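Local coordinates for VMB-1 (Vibrio alginolyticus, PDB 6JV4), which probably hydrolyses beta-lactam antibiotics with water to give substituted beta-amino acids, as a zinc-dependent subclass B1 metallo-beta-lactamase of the periplasm, at residues V150-N155 against P196-V201; I75-V80 against F128-G133. All blocks are in the same frame, centred on the assembly; numbering follows the deposited sequence.

Contact 1: residues V150-N155 against P196-V201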
# COMPACT_ATOMS: atom_id res chain seq x y z
N VAL A 150 0.58 3.60 6.26
CA VAL A 150 0.83 2.16 6.38
C VAL A 150 -0.43 1.52 6.96
O VAL A 150 -1.27 2.22 7.56
CB VAL A 150 2.08 1.88 7.23
CG1 VAL A 150 3.32 2.53 6.61
CG2 VAL A 150 1.89 2.28 8.68
N VAL A 151 -0.51 0.22 6.80
CA VAL A 151 -1.69 -0.52 7.29
C VAL A 151 -1.18 -1.71 8.08
O VAL A 151 -0.39 -2.48 7.55
CB VAL A 151 -2.62 -0.94 6.16
CG1 VAL A 151 -3.89 -1.57 6.74
CG2 VAL A 151 -2.95 0.24 5.25
N TRP A 152 -1.64 -1.82 9.32
CA TRP A 152 -1.26 -2.89 10.26
C TRP A 152 -2.35 -3.93 10.39
O TRP A 152 -3.49 -3.53 10.54
CB TRP A 152 -1.00 -2.25 11.62
CG TRP A 152 -0.67 -3.18 12.76
CD1 TRP A 152 -1.36 -3.22 13.94
CD2 TRP A 152 0.45 -4.08 12.92
NE1 TRP A 152 -0.76 -4.09 14.81
CE2 TRP A 152 0.34 -4.65 14.21
CE3 TRP A 152 1.54 -4.46 12.12
CZ2 TRP A 152 1.31 -5.51 14.73
CZ3 TRP A 152 2.46 -5.36 12.61
CH2 TRP A 152 2.36 -5.87 13.91
N LEU A 153 -1.99 -5.20 10.31
CA LEU A 153 -2.94 -6.33 10.45
C LEU A 153 -2.56 -7.00 11.77
O LEU A 153 -1.62 -7.79 11.80
CB LEU A 153 -2.79 -7.27 9.26
CG LEU A 153 -2.94 -6.64 7.88
CD1 LEU A 153 -2.88 -7.70 6.77
CD2 LEU A 153 -4.17 -5.80 7.77
N PRO A 154 -3.19 -6.60 12.89
CA PRO A 154 -2.74 -7.02 14.21
C PRO A 154 -2.83 -8.54 14.41
O PRO A 154 -2.02 -9.07 15.18
CB PRO A 154 -3.69 -6.23 15.15
CG PRO A 154 -4.91 -5.92 14.33
CD PRO A 154 -4.28 -5.61 12.98
N ASN A 155 -3.80 -9.21 13.79
CA ASN A 155 -3.96 -10.68 14.03
C ASN A 155 -2.75 -11.43 13.49
O ASN A 155 -2.34 -12.42 14.14
CB ASN A 155 -5.28 -11.21 13.49
CG ASN A 155 -6.44 -10.50 14.15
OD1 ASN A 155 -6.46 -10.42 15.38
ND2 ASN A 155 -7.36 -9.96 13.40
N PRO A 196 7.07 -2.81 16.96
CA PRO A 196 8.24 -3.65 17.26
C PRO A 196 7.92 -5.14 17.07
O PRO A 196 8.86 -5.92 16.96
CB PRO A 196 8.49 -3.32 18.75
CG PRO A 196 7.15 -3.01 19.28
CD PRO A 196 6.54 -2.15 18.16
N ASP A 197 6.63 -5.49 17.06
CA ASP A 197 6.11 -6.87 16.95
C ASP A 197 5.81 -7.24 15.49
O ASP A 197 5.24 -8.29 15.27
CB ASP A 197 4.88 -7.04 17.83
CG ASP A 197 3.75 -6.03 17.67
OD1 ASP A 197 3.97 -4.89 17.16
OD2 ASP A 197 2.66 -6.37 18.11
N ALA A 198 6.12 -6.37 14.51
CA ALA A 198 5.91 -6.74 13.09
C ALA A 198 6.68 -8.02 12.75
O ALA A 198 7.89 -8.09 13.00
CB ALA A 198 6.31 -5.59 12.20
N LYS A 199 5.99 -8.96 12.13
CA LYS A 199 6.62 -10.23 11.69
C LYS A 199 6.93 -10.19 10.21
O LYS A 199 7.93 -10.80 9.81
CB LYS A 199 5.73 -11.41 12.06
CG LYS A 199 5.64 -11.57 13.57
CD LYS A 199 6.99 -11.81 14.27
CE LYS A 199 6.85 -12.16 15.74
NZ LYS A 199 6.56 -10.96 16.57
N LEU A 200 6.08 -9.54 9.42
CA LEU A 200 6.25 -9.48 7.95
C LEU A 200 6.00 -8.03 7.59
O LEU A 200 5.05 -7.47 8.13
CB LEU A 200 5.21 -10.38 7.29
CG LEU A 200 5.36 -10.59 5.78
CD1 LEU A 200 6.65 -11.30 5.44
CD2 LEU A 200 4.18 -11.43 5.31
N VAL A 201 6.89 -7.46 6.82
CA VAL A 201 6.73 -6.10 6.29
C VAL A 201 6.65 -6.20 4.77
O VAL A 201 7.51 -6.87 4.15
CB VAL A 201 7.91 -5.21 6.74
CG1 VAL A 201 7.79 -3.83 6.10
CG2 VAL A 201 8.00 -5.13 8.25
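Asp197, whose carboxylate meets the indole of Trp152 obliquely, receives a bond from Lys199 NZ on its backbone O, 3.2 Å from nitrogen to oxygen. The ammonium group reaches that oxygen from above the carbonyl plane, 46° out of it, a bond within the loop that leads into strand 200-203. Across the contact the six-membered half of the Trp152 indole does all the touching. CZ2 of Trp152 sits 3.7 Å from OD1 and equally far from OD2 of Asp197; ring and carboxylate planes are turned 43° against each other. At the ring edge, near its plane, Ala198 CA comes to 3.7 Å from CH2 of Trp152. The Ala198 methyl packs beside it, CB 3.9 Å from Trp152 CZ3. With CG anti to the backbone N (chi1 177°), the indole extends far enough to meet the loop although the nearest CA atoms, of Trp152 and Ala198, stay 8.6 Å apart. Pro154 CA stands 3.5 Å above the ring plane, displaced toward the rim, and the Tyr195 ring also meets the indole. Strand 158-162, whose Leu159 side chain touches Trp152, runs between the two strands involved. The arrangement packs the outer face of one sheet of the metallo-beta-lactamase sandwich against the loop that follows helix 184-194.

Contact 2: residues I75-V80 against F128-G133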
# COMPACT_ATOMS: atom_id res chain seq x y z
N ILE A 75 -16.57 -8.11 -2.27
CA ILE A 75 -15.54 -7.03 -2.16
C ILE A 75 -16.24 -5.80 -1.57
O ILE A 75 -17.04 -5.15 -2.28
CB ILE A 75 -14.84 -6.84 -3.52
CG1 ILE A 75 -13.95 -5.59 -3.48
CG2 ILE A 75 -15.82 -6.79 -4.70
CD1 ILE A 75 -12.77 -5.72 -2.58
N LYS A 76 -15.95 -5.50 -0.31
CA LYS A 76 -16.63 -4.49 0.53
C LYS A 76 -15.96 -3.12 0.39
O LYS A 76 -16.67 -2.08 0.34
CB LYS A 76 -16.62 -4.87 2.01
CG LYS A 76 -17.80 -5.72 2.43
CD LYS A 76 -19.14 -5.00 2.27
CE LYS A 76 -20.32 -5.89 2.57
NZ LYS A 76 -21.59 -5.14 2.46
N SER A 77 -14.64 -3.07 0.43
CA SER A 77 -14.00 -1.74 0.42
C SER A 77 -12.54 -1.90 0.03
O SER A 77 -12.05 -3.00 0.04
CB SER A 77 -14.14 -1.05 1.75
OG SER A 77 -13.32 -1.68 2.74
N ALA A 78 -11.92 -0.78 -0.31
CA ALA A 78 -10.48 -0.71 -0.58
C ALA A 78 -9.95 0.52 0.13
O ALA A 78 -10.66 1.56 0.21
CB ALA A 78 -10.21 -0.63 -2.04
N VAL A 79 -8.70 0.45 0.58
CA VAL A 79 -7.96 1.63 1.07
C VAL A 79 -6.74 1.81 0.16
O VAL A 79 -6.13 0.80 -0.27
CB VAL A 79 -7.54 1.52 2.54
CG1 VAL A 79 -6.60 0.34 2.80
CG2 VAL A 79 -6.92 2.81 3.05
N VAL A 80 -6.45 3.05 -0.20
CA VAL A 80 -5.27 3.35 -1.06
C VAL A 80 -4.23 4.05 -0.20
O VAL A 80 -4.61 4.90 0.64
CB VAL A 80 -5.65 4.17 -2.31
CG1 VAL A 80 -6.72 3.45 -3.12
CG2 VAL A 80 -6.07 5.58 -2.00
N PHE A 128 -6.88 5.00 12.05
CA PHE A 128 -8.23 4.71 11.52
C PHE A 128 -8.40 3.19 11.46
O PHE A 128 -7.54 2.46 10.90
CB PHE A 128 -8.45 5.36 10.15
CG PHE A 128 -9.78 5.06 9.53
CD1 PHE A 128 -10.90 5.78 9.92
CD2 PHE A 128 -9.96 4.09 8.56
CE1 PHE A 128 -12.16 5.52 9.37
CE2 PHE A 128 -11.21 3.87 7.98
CZ PHE A 128 -12.31 4.54 8.44
N GLU A 129 -9.52 2.71 12.00
CA GLU A 129 -9.87 1.28 11.91
C GLU A 129 -10.52 1.02 10.57
O GLU A 129 -11.71 1.33 10.36
CB GLU A 129 -10.78 0.86 13.08
CG GLU A 129 -10.03 0.65 14.36
CD GLU A 129 -9.09 -0.55 14.34
OE1 GLU A 129 -9.55 -1.74 14.51
OE2 GLU A 129 -7.89 -0.29 14.16
N PHE A 130 -9.73 0.57 9.60
CA PHE A 130 -10.24 0.29 8.24
C PHE A 130 -11.13 -0.97 8.25
O PHE A 130 -12.17 -1.02 7.56
CB PHE A 130 -9.04 0.18 7.29
CG PHE A 130 -9.41 -0.37 5.94
CD1 PHE A 130 -10.35 0.29 5.15
CD2 PHE A 130 -8.71 -1.44 5.40
CE1 PHE A 130 -10.67 -0.20 3.90
CE2 PHE A 130 -9.03 -1.91 4.15
CZ PHE A 130 -10.00 -1.29 3.39
N ILE A 131 -10.72 -2.00 8.97
CA ILE A 131 -11.54 -3.22 9.22
C ILE A 131 -11.51 -3.43 10.73
O ILE A 131 -10.43 -3.68 11.29
CB ILE A 131 -11.05 -4.46 8.46
CG1 ILE A 131 -10.72 -4.17 6.98
CG2 ILE A 131 -12.06 -5.60 8.60
CD1 ILE A 131 -9.93 -5.27 6.27
N ASP A 132 -12.66 -3.36 11.38
CA ASP A 132 -12.74 -3.42 12.87
C ASP A 132 -12.03 -4.67 13.40
O ASP A 132 -12.45 -5.78 13.05
CB ASP A 132 -14.19 -3.33 13.33
CG ASP A 132 -14.79 -1.94 13.17
OD1 ASP A 132 -14.00 -0.94 13.10
OD2 ASP A 132 -16.03 -1.83 13.13
N GLY A 133 -10.97 -4.48 14.18
CA GLY A 133 -10.19 -5.55 14.84
C GLY A 133 -9.21 -6.25 13.91
O GLY A 133 -8.60 -7.26 14.33
O HOH W 1 -13.82 -1.07 5.28
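Phe130 and Val79 join the two sheets of the alpha-beta/beta-alpha sandwich characteristic of metallo-beta-lactamases: strand 74-79 belongs to the seven-stranded sheet, while Phe130 stands at the corner just after strand 127-129, an edge strand of the five-stranded sheet. Here Phe130 and Ile131 both face Ala135, forming a classic beta bulge. The apolar part is a CH-pi contact. Val79 CG1 lies over one face of the Phe130 ring, 3.8 Å from its centroid and 20° off the ring normal, somewhat displaced toward the rim. A chi1 of 61° sets this methyl between the backbone N and the carbonyl carbon of Val79, and its closest ring atom is Phe130 CE2, at 3.6 Å. The far end of the ring also packs on the strand backbone, with CZ of Phe130 3.6 Å from Val79 N. Ala135 and Val137 meet the same phenyl group from its own sheet, so the ring is wedged in the buried layer between the sheets. The polar link between the segments runs through one water. It stands 2.7 Å from Ser77 OG and donates to Phe130 O, giving the buried serine and the carbonyl at the bulge a shared partner; Ser77 OG is further hydrogen-bonded to His50 ND1 on the neighbouring strand 48-52. Within 128-133 a side chain closes the turn: Gly133 N donates to Glu129 OE1 at 3.1 Å with an N-H...O angle of 164°, the donor meeting OE1 nearly along its C-O axis, and OE2 of the same carboxylate bonds Ser136 OG. Beside the water bridge, the serine oxygen also approaches the phenyl ring obliquely, with Ser77 OG 3.2 Å from CE1 of Phe130.

Contacts 1 and 2 have centres 15 Å apart and share the five-stranded sheet, in which strand 135-138 lies between 127-129 and 150-153. They touch directly where their chain turns meet: Asn155 ND2 of contact 1 lies 3.1 Å from Gly133 O of contact 2, a probable hydrogen bond, and Pro154 CG packs 3.9 Å from the same oxygen. Contact 1 works on the outer face of that sheet, whereas contact 2 bridges to the other one. Contact 1 lies away from the zinc site. The Val79 side chain of contact 2 is about 10 Å from that of His82, which binds a zinc ion with His84 and His144.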